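Local structure of major capsid protein (Faustovirus, 5J7O) at residues B[175-178]-B[179-183]; B[202-205]-B[206-209]; B[212-216]-B[217-221]; B[325-329]-B[330-334]; B[559-563]-B[564-568]. The protein forms the trimeric, double jelly-roll building block from which the capsid shell of this large double-stranded DNA virus is probably assembled. All blocks are in the same frame, centred on the assembly; numbering follows the deposited sequence.

Interaction 1: residues B[175-178]-B[179-183]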
# COMPACT_ATOMS: atom_id res chain seq x y z
N VAL B 175 11.50 -10.22 -24.09
CA VAL B 175 10.57 -9.17 -24.48
C VAL B 175 9.82 -8.68 -23.26
O VAL B 175 9.60 -9.42 -22.29
CB VAL B 175 9.59 -9.63 -25.58
CG1 VAL B 175 10.32 -9.79 -26.91
CG2 VAL B 175 8.92 -10.93 -25.18
N ARG B 176 9.44 -7.41 -23.30
CA ARG B 176 8.69 -6.78 -22.23
C ARG B 176 7.74 -5.77 -22.86
O ARG B 176 7.98 -5.27 -23.95
CB ARG B 176 9.60 -6.07 -21.23
CG ARG B 176 9.62 -4.56 -21.39
CD ARG B 176 10.84 -3.96 -20.72
NE ARG B 176 10.89 -4.21 -19.28
CZ ARG B 176 11.99 -4.14 -18.55
NH1 ARG B 176 13.16 -3.85 -19.11
NH2 ARG B 176 11.94 -4.37 -17.24
N TYR B 177 6.65 -5.49 -22.15
CA TYR B 177 5.76 -4.40 -22.51
C TYR B 177 6.14 -3.13 -21.76
O TYR B 177 6.68 -3.18 -20.65
CB TYR B 177 4.30 -4.76 -22.23
CG TYR B 177 3.67 -5.61 -23.31
CD1 TYR B 177 3.72 -7.00 -23.25
CD2 TYR B 177 3.04 -5.02 -24.40
CE1 TYR B 177 3.16 -7.78 -24.25
CE2 TYR B 177 2.47 -5.80 -25.40
CZ TYR B 177 2.53 -7.17 -25.32
OH TYR B 177 1.97 -7.94 -26.32
N CYS B 178 5.86 -1.99 -22.37
CA CYS B 178 6.01 -0.73 -21.67
C CYS B 178 5.03 -0.67 -20.50
O CYS B 178 4.04 -1.42 -20.45
CB CYS B 178 5.78 0.44 -22.61
SG CYS B 178 4.06 0.65 -23.13
N GLU B 179 5.33 0.19 -19.53
CA GLU B 179 4.43 0.35 -18.40
C GLU B 179 3.12 0.97 -18.86
O GLU B 179 3.10 1.88 -19.70
CB GLU B 179 5.08 1.20 -17.31
CG GLU B 179 6.13 0.45 -16.51
CD GLU B 179 6.53 1.19 -15.25
OE1 GLU B 179 6.52 2.43 -15.26
OE2 GLU B 179 6.86 0.51 -14.25
N TYR B 180 2.02 0.45 -18.32
CA TYR B 180 0.67 0.86 -18.69
C TYR B 180 0.46 0.78 -20.21
O TYR B 180 0.17 1.79 -20.86
CB TYR B 180 0.38 2.26 -18.17
CG TYR B 180 0.58 2.35 -16.68
CD1 TYR B 180 -0.37 1.84 -15.81
CD2 TYR B 180 1.72 2.93 -16.14
CE1 TYR B 180 -0.20 1.90 -14.44
CE2 TYR B 180 1.90 3.00 -14.77
CZ TYR B 180 0.93 2.48 -13.93
OH TYR B 180 1.10 2.55 -12.56
N PRO B 181 0.58 -0.42 -20.80
CA PRO B 181 0.45 -0.52 -22.26
C PRO B 181 -0.92 -0.09 -22.76
O PRO B 181 -1.02 0.49 -23.85
CB PRO B 181 0.72 -2.01 -22.54
CG PRO B 181 1.29 -2.57 -21.26
CD PRO B 181 0.74 -1.73 -20.16
N GLY B 182 -1.97 -0.36 -21.99
CA GLY B 182 -3.30 0.03 -22.43
C GLY B 182 -3.47 1.53 -22.50
O GLY B 182 -4.32 2.03 -23.23
N LEU B 183 -2.65 2.28 -21.76
CA LEU B 183 -2.75 3.73 -21.81
C LEU B 183 -1.99 4.30 -23.00
O LEU B 183 -2.46 5.26 -23.63
CB LEU B 183 -2.23 4.34 -20.51
CG LEU B 183 -3.02 3.98 -19.25
CD1 LEU B 183 -2.54 4.79 -18.07
CD2 LEU B 183 -4.51 4.18 -19.47

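Interaction 2: residues B[202-205]-B[206-209]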
# COMPACT_ATOMS: atom_id res chain seq x y z
N THR B 202 -5.99 11.92 -25.56
CA THR B 202 -4.81 11.18 -25.98
C THR B 202 -4.31 10.30 -24.83
O THR B 202 -4.95 10.20 -23.78
CB THR B 202 -3.70 12.14 -26.44
OG1 THR B 202 -3.23 12.90 -25.32
CG2 THR B 202 -4.23 13.09 -27.50
N ALA B 203 -3.17 9.65 -25.05
CA ALA B 203 -2.51 8.93 -23.97
C ALA B 203 -2.06 9.89 -22.87
O ALA B 203 -1.93 9.48 -21.71
CB ALA B 203 -1.31 8.15 -24.51
N LEU B 204 -1.82 11.15 -23.22
CA LEU B 204 -1.46 12.14 -22.21
C LEU B 204 -2.59 12.36 -21.22
O LEU B 204 -2.35 12.46 -20.01
CB LEU B 204 -1.07 13.46 -22.89
CG LEU B 204 0.17 13.35 -23.77
CD1 LEU B 204 0.48 14.68 -24.43
CD2 LEU B 204 1.34 12.89 -22.94
N ALA B 205 -3.83 12.43 -21.70
CA ALA B 205 -4.96 12.51 -20.79
C ALA B 205 -5.13 11.21 -20.01
O ALA B 205 -5.51 11.23 -18.83
CB ALA B 205 -6.24 12.84 -21.56
N ALA B 206 -4.82 10.07 -20.64
CA ALA B 206 -4.96 8.79 -19.97
C ALA B 206 -3.97 8.66 -18.81
O ALA B 206 -4.32 8.12 -17.75
CB ALA B 206 -4.76 7.65 -20.96
N ILE B 207 -2.75 9.16 -18.98
CA ILE B 207 -1.79 9.07 -17.89
C ILE B 207 -2.09 10.11 -16.81
O ILE B 207 -1.77 9.90 -15.64
CB ILE B 207 -0.34 9.21 -18.40
CG1 ILE B 207 -0.07 10.61 -18.95
CG2 ILE B 207 -0.06 8.16 -19.45
CD1 ILE B 207 1.38 10.86 -19.29
N MET B 208 -2.72 11.23 -17.18
CA MET B 208 -3.18 12.17 -16.16
C MET B 208 -4.27 11.54 -15.29
O MET B 208 -4.28 11.72 -14.07
CB MET B 208 -3.69 13.45 -16.81
CG MET B 208 -2.62 14.30 -17.47
SD MET B 208 -1.31 14.79 -16.33
CE MET B 208 -0.38 15.92 -17.36
N TYR B 209 -5.18 10.79 -15.92
CA TYR B 209 -6.19 10.06 -15.16
C TYR B 209 -5.55 8.97 -14.30
O TYR B 209 -5.95 8.76 -13.15
CB TYR B 209 -7.23 9.46 -16.11
CG TYR B 209 -8.38 8.77 -15.42
CD1 TYR B 209 -8.27 7.46 -14.97
CD2 TYR B 209 -9.59 9.42 -15.23
CE1 TYR B 209 -9.33 6.83 -14.34
CE2 TYR B 209 -10.66 8.80 -14.61
CZ TYR B 209 -10.52 7.50 -14.17
OH TYR B 209 -11.57 6.87 -13.55

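Interaction 3: residues B[212-216]-B[217-221]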
# COMPACT_ATOMS: atom_id res chain seq x y z
N PHE B 212 -4.23 10.77 -11.16
CA PHE B 212 -5.07 11.61 -10.31
C PHE B 212 -6.40 10.99 -9.90
O PHE B 212 -7.03 11.51 -8.98
CB PHE B 212 -5.35 12.95 -10.99
CG PHE B 212 -4.21 13.92 -10.93
CD1 PHE B 212 -3.94 14.61 -9.76
CD2 PHE B 212 -3.42 14.15 -12.04
CE1 PHE B 212 -2.89 15.51 -9.70
CE2 PHE B 212 -2.38 15.05 -11.99
CZ PHE B 212 -2.11 15.73 -10.82
N HIS B 213 -6.86 9.92 -10.55
CA HIS B 213 -8.23 9.48 -10.32
C HIS B 213 -8.34 7.97 -10.14
O HIS B 213 -9.40 7.39 -10.41
CB HIS B 213 -9.14 9.94 -11.46
CG HIS B 213 -9.09 11.41 -11.71
ND1 HIS B 213 -9.47 12.34 -10.76
CD2 HIS B 213 -8.70 12.13 -12.79
CE1 HIS B 213 -9.32 13.56 -11.25
NE2 HIS B 213 -8.85 13.45 -12.48
N VAL B 214 -7.28 7.32 -9.68
CA VAL B 214 -7.35 5.89 -9.38
C VAL B 214 -6.94 5.68 -7.93
O VAL B 214 -5.75 5.43 -7.65
CB VAL B 214 -6.48 5.06 -10.33
CG1 VAL B 214 -6.75 3.58 -10.13
CG2 VAL B 214 -6.73 5.46 -11.78
N PRO B 215 -7.86 5.77 -6.98
CA PRO B 215 -7.53 5.48 -5.58
C PRO B 215 -7.15 4.02 -5.40
O PRO B 215 -7.30 3.18 -6.29
CB PRO B 215 -8.81 5.84 -4.82
CG PRO B 215 -9.89 5.78 -5.85
CD PRO B 215 -9.26 6.20 -7.14
N ASP B 216 -6.66 3.71 -4.20
CA ASP B 216 -6.11 2.38 -3.95
C ASP B 216 -7.18 1.29 -3.98
O ASP B 216 -6.88 0.14 -4.31
CB ASP B 216 -5.36 2.35 -2.63
CG ASP B 216 -3.89 2.67 -2.79
OD1 ASP B 216 -3.26 3.15 -1.82
OD2 ASP B 216 -3.35 2.43 -3.90
N PHE B 217 -8.44 1.62 -3.65
CA PHE B 217 -9.47 0.60 -3.71
C PHE B 217 -9.91 0.28 -5.14
O PHE B 217 -10.71 -0.63 -5.34
CB PHE B 217 -10.69 0.99 -2.86
CG PHE B 217 -11.24 2.37 -3.13
CD1 PHE B 217 -12.09 2.60 -4.20
CD2 PHE B 217 -10.93 3.43 -2.29
CE1 PHE B 217 -12.61 3.85 -4.44
CE2 PHE B 217 -11.45 4.69 -2.52
CZ PHE B 217 -12.29 4.90 -3.59
N LYS B 218 -9.37 0.99 -6.14
CA LYS B 218 -9.61 0.68 -7.54
C LYS B 218 -8.34 0.35 -8.30
O LYS B 218 -8.42 0.05 -9.50
CB LYS B 218 -10.31 1.86 -8.24
CG LYS B 218 -11.64 2.28 -7.63
CD LYS B 218 -12.74 1.28 -7.95
CE LYS B 218 -14.09 1.80 -7.48
NZ LYS B 218 -15.20 0.85 -7.78
N LEU B 219 -7.17 0.39 -7.65
CA LEU B 219 -5.91 0.35 -8.39
C LEU B 219 -5.63 -1.02 -8.98
O LEU B 219 -5.21 -1.13 -10.14
CB LEU B 219 -4.76 0.79 -7.48
CG LEU B 219 -3.42 0.97 -8.20
CD1 LEU B 219 -3.56 1.94 -9.36
CD2 LEU B 219 -2.35 1.44 -7.23
N THR B 220 -5.83 -2.09 -8.20
CA THR B 220 -5.51 -3.43 -8.68
C THR B 220 -6.31 -3.77 -9.93
O THR B 220 -5.76 -4.26 -10.93
CB THR B 220 -5.75 -4.46 -7.58
OG1 THR B 220 -4.72 -4.35 -6.59
CG2 THR B 220 -5.75 -5.87 -8.15
N GLY B 221 -7.62 -3.52 -9.90
CA GLY B 221 -8.43 -3.75 -11.09
C GLY B 221 -8.06 -2.84 -12.23
O GLY B 221 -8.06 -3.25 -13.40
O HOH W 1 -7.28 -2.27 -5.52

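Interaction 4: residues B[325-329]-B[330-334]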
# COMPACT_ATOMS: atom_id res chain seq x y z
N ASP B 325 -7.02 5.64 -32.53
CA ASP B 325 -5.71 5.55 -33.17
C ASP B 325 -4.81 4.66 -32.33
O ASP B 325 -4.73 4.82 -31.11
CB ASP B 325 -5.09 6.93 -33.35
CG ASP B 325 -5.85 7.80 -34.33
OD1 ASP B 325 -6.64 7.25 -35.13
OD2 ASP B 325 -5.67 9.04 -34.30
N ILE B 326 -4.12 3.72 -32.98
CA ILE B 326 -3.32 2.71 -32.31
C ILE B 326 -1.84 3.06 -32.48
O ILE B 326 -1.40 3.38 -33.59
CB ILE B 326 -3.62 1.30 -32.84
CG1 ILE B 326 -5.10 0.97 -32.62
CG2 ILE B 326 -2.75 0.27 -32.15
CD1 ILE B 326 -5.53 1.01 -31.17
N GLU B 327 -1.10 3.00 -31.38
CA GLU B 327 0.32 3.32 -31.38
C GLU B 327 1.11 2.29 -32.19
O GLU B 327 0.67 1.16 -32.41
CB GLU B 327 0.84 3.37 -29.94
CG GLU B 327 2.29 3.76 -29.77
CD GLU B 327 2.58 5.17 -30.26
OE1 GLU B 327 2.08 6.13 -29.64
OE2 GLU B 327 3.30 5.31 -31.27
N GLN B 328 2.28 2.71 -32.66
CA GLN B 328 3.20 1.79 -33.32
C GLN B 328 3.66 0.71 -32.34
O GLN B 328 3.70 0.92 -31.13
CB GLN B 328 4.42 2.55 -33.86
CG GLN B 328 4.08 3.84 -34.58
CD GLN B 328 5.32 4.58 -35.06
OE1 GLN B 328 6.22 3.98 -35.64
NE2 GLN B 328 5.36 5.88 -34.83
N GLN B 329 4.00 -0.46 -32.89
CA GLN B 329 4.42 -1.57 -32.04
C GLN B 329 5.70 -1.25 -31.29
O GLN B 329 5.88 -1.66 -30.13
CB GLN B 329 4.60 -2.84 -32.87
CG GLN B 329 4.89 -4.08 -32.04
CD GLN B 329 5.59 -5.17 -32.82
OE1 GLN B 329 6.35 -4.89 -33.76
NE2 GLN B 329 5.36 -6.42 -32.45
N SER B 330 6.61 -0.51 -31.93
CA SER B 330 7.92 -0.22 -31.34
C SER B 330 7.84 0.67 -30.11
O SER B 330 8.85 0.82 -29.41
CB SER B 330 8.83 0.42 -32.39
OG SER B 330 8.13 1.39 -33.14
N ASN B 331 6.68 1.26 -29.82
CA ASN B 331 6.49 2.05 -28.61
C ASN B 331 5.74 1.28 -27.52
O ASN B 331 5.54 1.82 -26.43
CB ASN B 331 5.74 3.35 -28.93
CG ASN B 331 6.59 4.34 -29.69
OD1 ASN B 331 7.81 4.37 -29.53
ND2 ASN B 331 5.96 5.15 -30.52
N ILE B 332 5.32 0.05 -27.80
CA ILE B 332 4.55 -0.75 -26.86
C ILE B 332 5.34 -1.96 -26.38
O ILE B 332 5.32 -2.28 -25.19
CB ILE B 332 3.21 -1.18 -27.49
CG1 ILE B 332 2.39 0.05 -27.89
CG2 ILE B 332 2.43 -2.08 -26.54
CD1 ILE B 332 2.08 0.97 -26.73
N LEU B 333 6.04 -2.63 -27.28
CA LEU B 333 6.77 -3.86 -26.99
C LEU B 333 8.26 -3.61 -27.17
O LEU B 333 8.67 -3.01 -28.17
CB LEU B 333 6.29 -4.99 -27.90
CG LEU B 333 6.80 -6.41 -27.64
CD1 LEU B 333 6.21 -6.97 -26.37
CD2 LEU B 333 6.47 -7.29 -28.83
N PHE B 334 9.07 -4.08 -26.22
CA PHE B 334 10.48 -3.74 -26.20
C PHE B 334 11.34 -4.97 -25.95
O PHE B 334 10.94 -5.92 -25.27
CB PHE B 334 10.79 -2.69 -25.13
CG PHE B 334 10.17 -1.35 -25.41
CD1 PHE B 334 8.87 -1.09 -25.04
CD2 PHE B 334 10.91 -0.36 -26.04
CE1 PHE B 334 8.30 0.14 -25.30
CE2 PHE B 334 10.34 0.87 -26.30
CZ PHE B 334 9.04 1.12 -25.93

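Interaction 5: residues B[559-563]-B[564-568]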
# COMPACT_ATOMS: atom_id res chain seq x y z
N VAL B 559 -6.98 11.79 -6.38
CA VAL B 559 -5.89 11.09 -5.72
C VAL B 559 -4.66 11.98 -5.73
O VAL B 559 -4.37 12.67 -6.72
CB VAL B 559 -5.61 9.75 -6.42
CG1 VAL B 559 -4.41 9.05 -5.78
CG2 VAL B 559 -6.83 8.87 -6.36
N THR B 560 -3.93 11.98 -4.62
CA THR B 560 -2.63 12.62 -4.60
C THR B 560 -1.69 11.89 -5.56
O THR B 560 -1.57 10.66 -5.48
CB THR B 560 -2.05 12.61 -3.20
OG1 THR B 560 -1.92 11.26 -2.73
CG2 THR B 560 -2.96 13.38 -2.29
N PRO B 561 -1.03 12.60 -6.47
CA PRO B 561 -0.21 11.92 -7.48
C PRO B 561 1.14 11.49 -6.94
O PRO B 561 1.82 12.23 -6.23
CB PRO B 561 -0.06 12.98 -8.57
CG PRO B 561 -0.10 14.27 -7.82
CD PRO B 561 -1.05 14.06 -6.66
N GLN B 562 1.53 10.26 -7.29
CA GLN B 562 2.87 9.79 -6.96
C GLN B 562 3.92 10.46 -7.84
O GLN B 562 5.02 10.79 -7.38
CB GLN B 562 2.94 8.27 -7.11
CG GLN B 562 4.05 7.61 -6.30
CD GLN B 562 3.72 7.54 -4.82
OE1 GLN B 562 2.57 7.74 -4.42
NE2 GLN B 562 4.72 7.25 -4.01
N ASP B 563 3.59 10.68 -9.12
CA ASP B 563 4.50 11.35 -10.05
C ASP B 563 4.83 12.74 -9.54
O ASP B 563 3.94 13.57 -9.33
CB ASP B 563 3.85 11.41 -11.44
CG ASP B 563 4.84 11.80 -12.53
OD1 ASP B 563 5.85 12.47 -12.23
OD2 ASP B 563 4.59 11.44 -13.70
N LYS B 564 6.13 13.01 -9.36
CA LYS B 564 6.57 14.28 -8.81
C LYS B 564 6.38 15.45 -9.77
O LYS B 564 6.48 16.61 -9.34
CB LYS B 564 8.04 14.20 -8.40
CG LYS B 564 8.26 13.82 -6.94
CD LYS B 564 9.70 14.06 -6.53
CE LYS B 564 9.86 13.98 -5.02
NZ LYS B 564 11.24 14.36 -4.60
N GLY B 565 6.10 15.19 -11.04
CA GLY B 565 5.88 16.24 -12.02
C GLY B 565 4.44 16.47 -12.40
O GLY B 565 4.18 17.19 -13.37
N ALA B 566 3.49 15.88 -11.68
CA ALA B 566 2.07 16.01 -12.00
C ALA B 566 1.48 17.15 -11.18
O ALA B 566 1.45 17.08 -9.94
CB ALA B 566 1.33 14.70 -11.73
N LEU B 567 1.00 18.19 -11.86
CA LEU B 567 0.44 19.36 -11.21
C LEU B 567 -1.03 19.50 -11.58
O LEU B 567 -1.45 19.16 -12.69
CB LEU B 567 1.21 20.63 -11.58
CG LEU B 567 2.50 20.89 -10.80
CD1 LEU B 567 3.61 19.92 -11.19
CD2 LEU B 567 2.96 22.33 -11.00
N PHE B 568 -1.81 20.02 -10.64
CA PHE B 568 -3.27 20.11 -10.76
C PHE B 568 -3.68 21.55 -10.45
O PHE B 568 -3.65 21.97 -9.29
CB PHE B 568 -3.95 19.12 -9.81
CG PHE B 568 -5.43 19.00 -9.99
CD1 PHE B 568 -6.30 19.83 -9.29
CD2 PHE B 568 -5.97 18.06 -10.85
CE1 PHE B 568 -7.67 19.72 -9.45
CE2 PHE B 568 -7.34 17.94 -11.02
CZ PHE B 568 -8.19 18.77 -10.31

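Interaction 1: residues B[175-178]-B[179-183]
Tyr177 keeps CG anti to its carbonyl carbon (chi1 -81°), which sets its ring where Pro181 CB meets it obliquely, while Cys178 sets SG between its own N and C (chi1 71°), on the side where the proline carbons lie. The two torsions belong to a tight strand-to-helix connection within a jelly-roll fold: strand 170-177 ends here, and helix 181-185 starts only a few residues later. The chain turns at Tyr180, the N-cap residue, whose positive phi of 53° puts it in the left-handed region and folds Pro181 back toward the strand end. The evidence for that return is a set of three approaches. Tyr177 CB meets Pro181 CG at 3.8 Å, a contact that follows from the course of the backbone. Cys178 SG comes more loosely to Pro181 CB, at 4.3 Å. Tightest is Cys178 O, which lies 3.1 Å from Pro181 CG and 3.3 Å from Pro181 CD; these are oxygen-to-carbon contacts, and the carbonyl takes its hydrogen bond from Gln284. The polar ends point to other partners too, Tyr177 OH to Gln387 and Glu179 OE1 to His469, so the local contact is made without a hydrogen bond between the segments, by ring carbons, sulfur and one carbonyl oxygen. The first turn of the helix closes where Leu183 N donates to Tyr180 O at 3.0 Å.

Interaction 2: residues B[202-205]-B[206-209]
Ala206, Ile207, Met208 and Tyr209 donate their backbone N-H groups to the carbonyl oxygens of Thr202, Ala203, Leu204 and Ala205 in turn, an unbroken i to i+4 pattern with each donor tilted 22 to 30° from the carbonyl plane. This is the first part of helix 203-212, which follows strand 196-202, and Thr202 is its N-cap. The cap is made by the side chain: OG1 accepts a weak bond from Leu204 N at 3.1 Å, and the same hydroxyl is hydrogen-bonded to Glu423. The backbone bonds are regular in length, from 2.9 Å for Ile207 N to Ala203 O up to 3.1 Å for Met208 N to Leu204 O. Among the side chains, Leu204 and Ile207 lie alongside one another and point the same way, with Leu204 CD2 at 4.2 Å from Ile207 CD1. That pairing depends on Ile207, whose CG1 takes the crowded position between its N and carbonyl carbon (chi1 67°) and so reaches back along the helix. Ala205 with Leu204 and Met208 leans on strand 607-620, consistent with a helix wedged against the second jelly-roll domain, while Ala206 meets Leu183. Tyr209 looks the other way, packing on Trp551 of the third subunit. Leu204 O has two side-chain carbons close by, Ile207 CG1 and Met208 CG, each at 3.1 Å.

Interaction 3: residues B[212-216]-B[217-221]
Pro215 and Phe217 carry the aromatic part of this contact, a CH-pi interaction at the start of helix 216-225. Pro215 CG stands 3.8 Å from the centroid of the Phe217 ring and 27° off the ring normal, thus over one face but displaced toward the rim, where CZ is the nearest ring atom. Phe217 chi1 of 52°, with CG between N and the carbonyl carbon, folds the ring back over the proline; Lys218 CE lies at the ring edge, in its plane. The purely aliphatic component is Val214 CG1 against Leu219 CD1 at 3.7 Å, two side chains crossing at about a right angle. Leu219 also runs alongside Asp216, with CD2 at 3.6 Å from OD2, a contact between carbon and carboxylate oxygen. Hydrogen bonds form the first helical turn. Lys218 N donates to Pro215 O at 3.0 Å, approaching from above the carbonyl plane, whereas Leu219 N reaches Asp216 O only weakly at 3.4 Å. A water spans the same turn: it donates to Asp216 O at 2.7 Å and accepts from Thr220 N at 3.1 Å. The segment is also a meeting point of the trimer. Lys218 NZ is bonded to Pro550 O and Leu558 O of the third subunit, and Phe217 packs on Phe217 of the second. Asp216 packs on its equivalents in both other subunits, which brings three acidic residues together; if their carboxylates are close, a raised pKa is possible.

Interaction 4: residues B[325-329]-B[330-334]
The carboxylate of Glu327 and the side-chain amide of Asn331 meet with their planes 69° apart, so neither stacks on the other. Asn331 ND2 points at Glu327 OE2 with its acceptor almost in the amide plane, yet it arrives from well above the carboxylate plane. The bond is short, 2.8 Å from ND2 to OE2, and fairly straight at 161°. The same OE2 takes a weaker bond from Gln328 N at 3.1 Å, so one carboxylate oxygen is gripped by both a side chain and the backbone. This is possible because Glu327 has CG anti to its N and then bends at chi2, carrying the acid forward over the turn that follows; on the way Glu327 CG passes 3.6 Å from Asn331 CB. What is held is the short 3-10 turn 329-331, the link between strand 320-326 and strand 333-336, which belong to two different antiparallel sheets of the chain. Within it, Gln329 O accepts twice: Ile332 N at 2.9 Å comes from above the carbonyl plane, and Leu333 N at 3.0 Å lies nearly in line with the C=O bond. Asn331 N adds a longer bond to Gln328 O at 3.3 Å. Gln329 and Leu333 extend side by side, pointing the same way, while Gln329 NE2 is hydrogen-bonded to Asp384 and Gln387. On the buried side Ile332 CD1 rests 4.1 Å from Glu327 CG, and Ile332 also packs on Arg184 of helix 181-185.

Interaction 5: residues B[559-563]-B[564-568]
Asp563 meets Ala566 first through its CB, which lies 4.2 Å from Ala566 CB. Because chi1 is -167°, CG stands beside the carbonyl carbon, and the carboxylate is thrown forward over the chain that follows. OD1 then receives Gly565 N at 3.0 Å along a nearly straight path of 170°, though from above the carboxylate plane by 42°. Lys564 N is also near OD1, but at a poor angle. OD2, the other oxygen, faces Lys211 NZ in a salt bridge and takes a hydrogen bond from Leu471 N. A side-chain oxygen bonded to the N-H two residues on defines an Asx turn, here superimposed on a type I beta turn running from Asp563 to Ala566. The backbone closure of that turn is weak, Ala566 N to Asp563 O measuring 3.3 Å, so the side-chain bond is the shorter and straighter of the two. Behind the turn, Pro561 lies against the residue that ends it: Pro561 CB is 3.9 Å from Ala566 CB and its CG is 3.8 Å from Ala566 O. Both also pack on Phe212 of helix 203-212, while the loop before the turn faces a neighbour, Gln562 OE1 being hydrogen-bonded to Thr220 OG1 of the second subunit. The turn leads into strand 567-570, outermost, within this chain, in a four-stranded antiparallel sheet. With a lysine and backbone N-H groups gathered round its carboxylate, Asp563 is probably ionised, and the charge ties the turn to the helix bearing Lys211.

In the fold
Interactions 1 to 3 follow one another along the chain through helices 181-185, 203-212 and 216-225. Interactions 1 and 2 have centres 14 Å apart and touch where Leu183 O lies 3.2 Å from Ala203 CB. Interaction 4 joins interaction 1 through a sheet: strands 170-177 and 333-336 are neighbours, Arg176 O lies 2.8 Å from Phe334 N, and the centres are only 9 Å apart. Interactions 3 and 5 also touch, by backbone pairing of Phe212 with Val559 and by packing of Phe212 CE1 on Pro561 CG at 3.6 Å; both reach the second subunit. Interactions 3 and 4 lie farther apart, with centres 25 Å and nearest atoms about 17 Å distant.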